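Local atomic coordinates of bottromycin amidohydrolase (Streptomyces purpureus, PDB entry 6I5S), a protein that probably cleaves the amide bond that releases the follower peptide from a thiazoline-containing bottromycin precursor, acting as gatekeeper of the biosynthesis. Residues 441-444 / 448-451; 276-281 / 352-357. All blocks are in the same frame, centred on the assembly; numbering follows the deposited sequence. Where two conformers were deposited one is given.

Both contacts are small van der Waals meetings of a helix end with a loop, without polar bonds between the segments, and their centres lie about 20 Å apart. Contact 2 is the inner one, its centre about 13 Å from that of the chain; contact 1 sits farther out, at about 23 Å between centres. They are joined directly, because Arg441 NH2 of contact 1 packs at 3.8 Å on Val355 CG1, in the 352-357 loop of contact 2. Only contact 2 approaches the zinc centre: the side chain of Val354 is about 10 Å from a zinc ion. Contact 1 instead lies where the chain folds back after helix 431-444.

Contact 1 (441-444 / 448-451); sequences RLSA and DPSA
Leu442 and Ser443 meet Pro449 at two different places, a leucine methyl near its backbone and a hydroxyl at its ring. The beta carbon of Leu442 points across the gap, and CD1 is the branch that touches, lying 4.0 Å from Pro449 CA. CG stands beside the backbone N and anti to the carbonyl carbon (chi1 -60°), and chi2 near 170° extends CD1 outward to the proline, while CD2 lies above the rim of the Arg441 guanidinium. Ser443 OG comes to the ring carbons instead, 3.1 Å from Pro449 CG and 3.5 Å from Pro449 CD. This is close packing of an oxygen on CH2 groups; the hydroxyl's hydrogen-bonding partner is Ser439 O, one turn back in its own helix.

The two segments are the last part of helix 431-444 and the 3-10 segment 449-451, separated by three residues, so the chain folds back on the helix end from which it has just emerged. Asp448 introduces the 3-10 segment with an Asx turn: its OD1 accepts Ser450 N at 3.0 Å, with an N-H...O angle of 160°. Ser450 OG also reaches Asp448 OD1, at 2.8 Å, and both donors approach from one face of the carboxylate, well above its plane. Ala451 N bonds to Asp448 O as well, which closes the turn. Beyond the pair, Leu442 also touches Trp452, while Arg441 turns elsewhere, to Ala295 O and the side of helix 100-108.

Contact 2 (276-281 / 352-357); sequences WRARTG and PFVVAG
This is a helix-to-loop van der Waals contact, centred on Ala278 in the last turn of helix 273-280, which meets the loop running from strand 342-343 to helix 358-369. Seventy residues separate the segments, and their meeting buries 86 Å² in all. Ala278 supplies the touch from the helix: its methyl points toward the loop, and Ala278 CB sits 3.7 Å from Val354 CG2 and 3.6 Å from Pro352 O. The first is methyl against methyl; the second sets a carbon beside a carbonyl oxygen. Val354 turns its beta carbon toward the helix, and with CG1 anti to the backbone N (chi1 -172°), CG2 is the branch left to meet Ala278. Phe353, between the two touching residues, starts toward the helix but carries its ring away, to meet Trp304.

The helix finishes here. Arg277 O accepts both Thr280 N at 3.2 Å and Thr280 OG1 at 2.7 Å, the hydroxyl approaching at a C=O...O angle of 148° and 15° from the carbonyl plane. Gly281 then leaves helical geometry with positive phi. Arg277 ties the same turn to other parts of the fold through salt bridges with Glu366 and Asp327.

The interface itself is thus van der Waals contact, a methyl pair and a methyl beside a carbonyl oxygen. Directional bonding between the two segments is absent, and the polar links of this helix end, those of Arg277 to Glu366 and Asp327, are made elsewhere.

Contact 1 (441-444 / 448-451)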
ATOM      1  N   ARG A 441      11.828  11.914  -9.901  1.00 29.27           N
ATOM      2  CA  ARG A 441      11.062  10.710 -10.273  1.00 30.16           C
ATOM      3  C   ARG A 441      10.329  10.923 -11.594  1.00 31.40           C
ATOM      4  O   ARG A 441      10.271  10.028 -12.449  1.00 31.00           O
ATOM      5  CB  ARG A 441      10.074  10.360  -9.134  1.00 33.34           C
ATOM      6  CG  ARG A 441       8.601  10.032  -9.557  1.00 57.93           C
ATOM      7  CD  ARG A 441       8.580   8.749 -10.101  1.00 62.52           C
ATOM      8  NE  ARG A 441       7.251   8.219 -10.431  1.00 40.51           N
ATOM      9  CZ  ARG A 441       6.841   7.971 -11.651  1.00 37.93           C
ATOM     10  NH1 ARG A 441       7.547   8.385 -12.718  1.00 34.19           N
ATOM     11  NH2 ARG A 441       5.711   7.303 -11.793  1.00 37.08           N
ATOM     12  N   LEU A 442       9.783  12.124 -11.807  1.00 33.31           N
ATOM     13  CA  LEU A 442       9.069  12.403 -13.059  1.00 33.81           C
ATOM     14  C   LEU A 442      10.035  12.590 -14.223  1.00 32.71           C
ATOM     15  O   LEU A 442       9.817  12.025 -15.298  1.00 37.33           O
ATOM     16  CB  LEU A 442       8.177  13.653 -12.912  1.00 32.46           C
ATOM     17  CG  LEU A 442       7.109  13.527 -11.824  1.00 38.08           C
ATOM     18  CD1 LEU A 442       6.468  14.878 -11.588  1.00 39.45           C
ATOM     19  CD2 LEU A 442       6.039  12.484 -12.205  1.00 38.07           C
ATOM     20  N   SER A 443      11.106  13.387 -14.017  1.00 32.59           N
ATOM     21  CA  SER A 443      12.055  13.674 -15.092  1.00 37.47           C
ATOM     22  C   SER A 443      12.719  12.397 -15.590  1.00 36.82           C
ATOM     23  O   SER A 443      12.916  12.224 -16.794  1.00 41.37           O
ATOM     24  CB  SER A 443      13.158  14.657 -14.624  1.00 44.72           C
ATOM     25  OG  SER A 443      12.627  15.839 -14.123  1.00 73.32           O
ATOM     26  N   ALA A 444      13.042  11.484 -14.672  1.00 38.40           N
ATOM     27  CA  ALA A 444      13.691  10.234 -15.036  1.00 42.58           C
ATOM     28  C   ALA A 444      12.820   9.386 -15.935  1.00 43.24           C
ATOM     29  O   ALA A 444      13.335   8.634 -16.765  1.00 42.56           O
ATOM     30  CB  ALA A 444      14.049   9.451 -13.773  1.00 48.02           C
ATOM     31  N   ASP A 448       7.965  16.176 -17.933  1.00 38.24           N
ATOM     32  CA  ASP A 448       8.302  17.474 -17.403  1.00 49.49           C
ATOM     33  C   ASP A 448       7.735  17.605 -15.996  1.00 44.48           C
ATOM     34  O   ASP A 448       6.510  17.542 -15.827  1.00 44.38           O
ATOM     35  CB  ASP A 448       7.721  18.546 -18.324  1.00 63.82           C
ATOM     36  CG  ASP A 448       8.150  19.931 -17.954  1.00 66.90           C
ATOM     37  OD1 ASP A 448       8.596  20.156 -16.810  1.00 54.27           O
ATOM     38  OD2 ASP A 448       8.002  20.806 -18.825  1.00 72.07           O
ATOM     39  N   PRO A 449       8.568  17.814 -14.973  1.00 42.36           N
ATOM     40  CA  PRO A 449       8.031  17.935 -13.605  1.00 46.88           C
ATOM     41  C   PRO A 449       6.968  18.995 -13.451  1.00 46.07           C
ATOM     42  O   PRO A 449       6.127  18.874 -12.558  1.00 39.62           O
ATOM     43  CB  PRO A 449       9.277  18.283 -12.771  1.00 45.86           C
ATOM     44  CG  PRO A 449      10.405  17.902 -13.606  1.00 45.64           C
ATOM     45  CD  PRO A 449      10.013  18.057 -15.021  1.00 43.07           C
ATOM     46  N   SER A 450       6.983  20.061 -14.258  1.00 40.01           N
ATOM     47  CA  SER A 450       5.946  21.064 -14.096  1.00 49.27           C
ATOM     48  C   SER A 450       4.565  20.550 -14.491  1.00 42.10           C
ATOM     49  O   SER A 450       3.565  21.211 -14.194  1.00 49.35           O
ATOM     50  CB  SER A 450       6.326  22.302 -14.915  1.00 58.65           C
ATOM     51  OG  SER A 450       6.534  21.939 -16.263  1.00 82.40           O
ATOM     52  N   ALA A 451       4.480  19.401 -15.157  1.00 43.04           N
ATOM     53  CA  ALA A 451       3.189  18.817 -15.498  1.00 46.35           C
ATOM     54  C   ALA A 451       2.492  18.133 -14.323  1.00 44.62           C
ATOM     55  O   ALA A 451       1.305  17.776 -14.457  1.00 39.06           O
ATOM     56  CB  ALA A 451       3.373  17.803 -16.620  1.00 47.70           C
TER

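Contact 2 (276-281 / 352-357)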
ATOM      1  N   TRP A 276      -9.736  -1.507  -8.206  1.00 26.13           N
ATOM      2  CA  TRP A 276     -11.050  -1.777  -8.824  1.00 28.21           C
ATOM      3  C   TRP A 276     -11.473  -0.647  -9.764  1.00 26.31           C
ATOM      4  O   TRP A 276     -11.905  -0.884 -10.894  1.00 27.04           O
ATOM      5  CB  TRP A 276     -12.095  -1.947  -7.735  1.00 26.11           C
ATOM      6  CG  TRP A 276     -12.263  -3.308  -7.113  1.00 28.37           C
ATOM      7  CD1 TRP A 276     -11.836  -3.692  -5.857  1.00 26.61           C
ATOM      8  CD2 TRP A 276     -12.931  -4.427  -7.683  1.00 25.33           C
ATOM      9  NE1 TRP A 276     -12.235  -4.989  -5.602  1.00 30.15           N
ATOM     10  CE2 TRP A 276     -12.919  -5.464  -6.702  1.00 28.00           C
ATOM     11  CE3 TRP A 276     -13.600  -4.646  -8.901  1.00 28.66           C
ATOM     12  CZ2 TRP A 276     -13.521  -6.710  -6.917  1.00 32.01           C
ATOM     13  CZ3 TRP A 276     -14.217  -5.882  -9.103  1.00 33.68           C
ATOM     14  CH2 TRP A 276     -14.145  -6.913  -8.115  1.00 32.10           C
ATOM     15  N   ARG A 277     -11.387   0.589  -9.277  1.00 26.63           N
ATOM     16  CA  ARG A 277     -11.768   1.762 -10.069  1.00 27.58           C
ATOM     17  C   ARG A 277     -10.960   1.832 -11.356  1.00 27.84           C
ATOM     18  O   ARG A 277     -11.492   2.047 -12.433  1.00 27.12           O
ATOM     19  CB  ARG A 277     -11.534   3.012  -9.214  1.00 26.27           C
ATOM     20  CG  ARG A 277     -11.906   4.384  -9.845  1.00 28.61           C
ATOM     21  CD  ARG A 277     -13.437   4.626  -9.815  1.00 26.01           C
ATOM     22  NE  ARG A 277     -13.901   4.643  -8.435  1.00 28.11           N
ATOM     23  CZ  ARG A 277     -15.204   4.635  -8.115  1.00 30.04           C
ATOM     24  NH1 ARG A 277     -15.579   4.629  -6.853  1.00 33.92           N
ATOM     25  NH2 ARG A 277     -16.130   4.592  -9.056  1.00 35.42           N
ATOM     26  N   ALA A 278      -9.644   1.654 -11.261  1.00 28.93           N
ATOM     27  CA  ALA A 278      -8.834   1.717 -12.476  1.00 27.52           C
ATOM     28  C   ALA A 278      -9.146   0.597 -13.455  1.00 32.42           C
ATOM     29  O   ALA A 278      -9.098   0.817 -14.667  1.00 36.97           O
ATOM     30  CB  ALA A 278      -7.336   1.714 -12.082  1.00 26.04           C
ATOM     31  N   ARG A 279      -9.521  -0.607 -12.982  1.00 29.90           N
ATOM     32  CA  ARG A 279      -9.843  -1.707 -13.893  0.59 26.81           C
ATOM     33  C   ARG A 279     -11.121  -1.486 -14.691  1.00 32.88           C
ATOM     34  O   ARG A 279     -11.336  -2.168 -15.705  1.00 33.92           O
ATOM     35  CB  ARG A 279      -9.947  -3.035 -13.102  0.59 33.30           C
ATOM     36  CG  ARG A 279      -8.630  -3.501 -12.459  0.59 43.64           C
ATOM     37  CD  ARG A 279      -8.827  -4.671 -11.455  0.59 55.91           C
ATOM     38  NE  ARG A 279      -7.706  -4.855 -10.509  0.59 58.90           N
ATOM     39  CZ  ARG A 279      -7.803  -5.392  -9.284  0.59 39.61           C
ATOM     40  NH1 ARG A 279      -8.966  -5.819  -8.792  0.59 49.54           N
ATOM     41  NH2 ARG A 279      -6.729  -5.473  -8.527  0.59 34.86           N
ATOM     42  N   THR A 280     -12.006  -0.585 -14.241  1.00 31.63           N
ATOM     43  CA  THR A 280     -13.286  -0.375 -14.930  1.00 32.48           C
ATOM     44  C   THR A 280     -13.102   0.305 -16.268  1.00 39.65           C
ATOM     45  O   THR A 280     -13.957   0.160 -17.150  1.00 35.77           O
ATOM     46  CB  THR A 280     -14.242   0.508 -14.136  1.00 33.73           C
ATOM     47  OG1 THR A 280     -13.689   1.815 -13.990  1.00 29.89           O
ATOM     48  CG2 THR A 280     -14.639  -0.095 -12.801  1.00 31.77           C
ATOM     49  N   GLY A 281     -12.021   1.061 -16.427  1.00 34.65           N
ATOM     50  CA  GLY A 281     -11.870   1.897 -17.598  1.00 41.27           C
ATOM     51  C   GLY A 281     -12.544   3.247 -17.496  1.00 36.47           C
ATOM     52  O   GLY A 281     -12.497   4.014 -18.463  1.00 38.30           O
ATOM     53  N   PRO A 352      -2.322  -0.830 -14.269  1.00 25.06           N
ATOM     54  CA  PRO A 352      -2.425   0.343 -15.136  1.00 28.74           C
ATOM     55  C   PRO A 352      -3.108   1.542 -14.491  1.00 35.79           C
ATOM     56  O   PRO A 352      -4.195   1.435 -13.919  1.00 28.89           O
ATOM     57  CB  PRO A 352      -3.193  -0.203 -16.325  1.00 28.45           C
ATOM     58  CG  PRO A 352      -2.787  -1.690 -16.405  1.00 30.62           C
ATOM     59  CD  PRO A 352      -2.713  -2.080 -14.979  1.00 33.37           C
ATOM     60  N   PHE A 353      -2.403   2.675 -14.514  1.00 30.65           N
ATOM     61  CA  PHE A 353      -2.857   3.968 -14.002  1.00 27.44           C
ATOM     62  C   PHE A 353      -3.026   4.003 -12.492  1.00 29.63           C
ATOM     63  O   PHE A 353      -3.658   4.925 -11.963  1.00 30.96           O
ATOM     64  CB  PHE A 353      -4.134   4.385 -14.745  1.00 31.34           C
ATOM     65  CG  PHE A 353      -3.859   4.552 -16.190  1.00 33.39           C
ATOM     66  CD1 PHE A 353      -3.044   5.588 -16.620  1.00 39.69           C
ATOM     67  CD2 PHE A 353      -4.306   3.638 -17.104  1.00 40.30           C
ATOM     68  CE1 PHE A 353      -2.724   5.735 -17.955  1.00 49.96           C
ATOM     69  CE2 PHE A 353      -3.988   3.789 -18.449  1.00 42.46           C
ATOM     70  CZ  PHE A 353      -3.199   4.834 -18.862  1.00 45.74           C
ATOM     71  N   VAL A 354      -2.410   3.054 -11.779  1.00 28.10           N
ATOM     72  CA  VAL A 354      -2.316   3.084 -10.318  1.00 24.76           C
ATOM     73  C   VAL A 354      -0.861   3.391  -9.981  1.00 26.55           C
ATOM     74  O   VAL A 354      -0.016   2.499 -10.044  1.00 27.90           O
ATOM     75  CB  VAL A 354      -2.792   1.791  -9.693  1.00 25.22           C
ATOM     76  CG1 VAL A 354      -2.851   1.958  -8.181  1.00 26.99           C
ATOM     77  CG2 VAL A 354      -4.177   1.413 -10.263  1.00 28.56           C
ATOM     78  N   VAL A 355      -0.572   4.658  -9.680  1.00 25.32           N
ATOM     79  CA  VAL A 355       0.803   5.146  -9.568  1.00 24.30           C
ATOM     80  C   VAL A 355       1.219   5.088  -8.110  1.00 27.25           C
ATOM     81  O   VAL A 355       0.574   5.694  -7.251  1.00 25.47           O
ATOM     82  CB  VAL A 355       0.935   6.578 -10.108  1.00 28.22           C
ATOM     83  CG1 VAL A 355       2.401   7.123  -9.946  1.00 30.80           C
ATOM     84  CG2 VAL A 355       0.539   6.649 -11.584  1.00 31.71           C
ATOM     85  N   ALA A 356       2.328   4.385  -7.835  1.00 27.50           N
ATOM     86  CA  ALA A 356       2.858   4.316  -6.470  1.00 25.51           C
ATOM     87  C   ALA A 356       3.042   5.719  -5.872  1.00 22.98           C
ATOM     88  O   ALA A 356       3.778   6.556  -6.404  1.00 27.12           O
ATOM     89  CB  ALA A 356       4.211   3.564  -6.454  1.00 28.05           C
ATOM     90  N   GLY A 357       2.416   5.950  -4.729  1.00 27.36           N
ATOM     91  CA  GLY A 357       2.449   7.247  -4.098  1.00 24.24           C
ATOM     92  C   GLY A 357       1.097   7.952  -4.155  1.00 23.52           C
ATOM     93  O   GLY A 357       0.300   7.920  -3.197  1.00 29.69           O
TER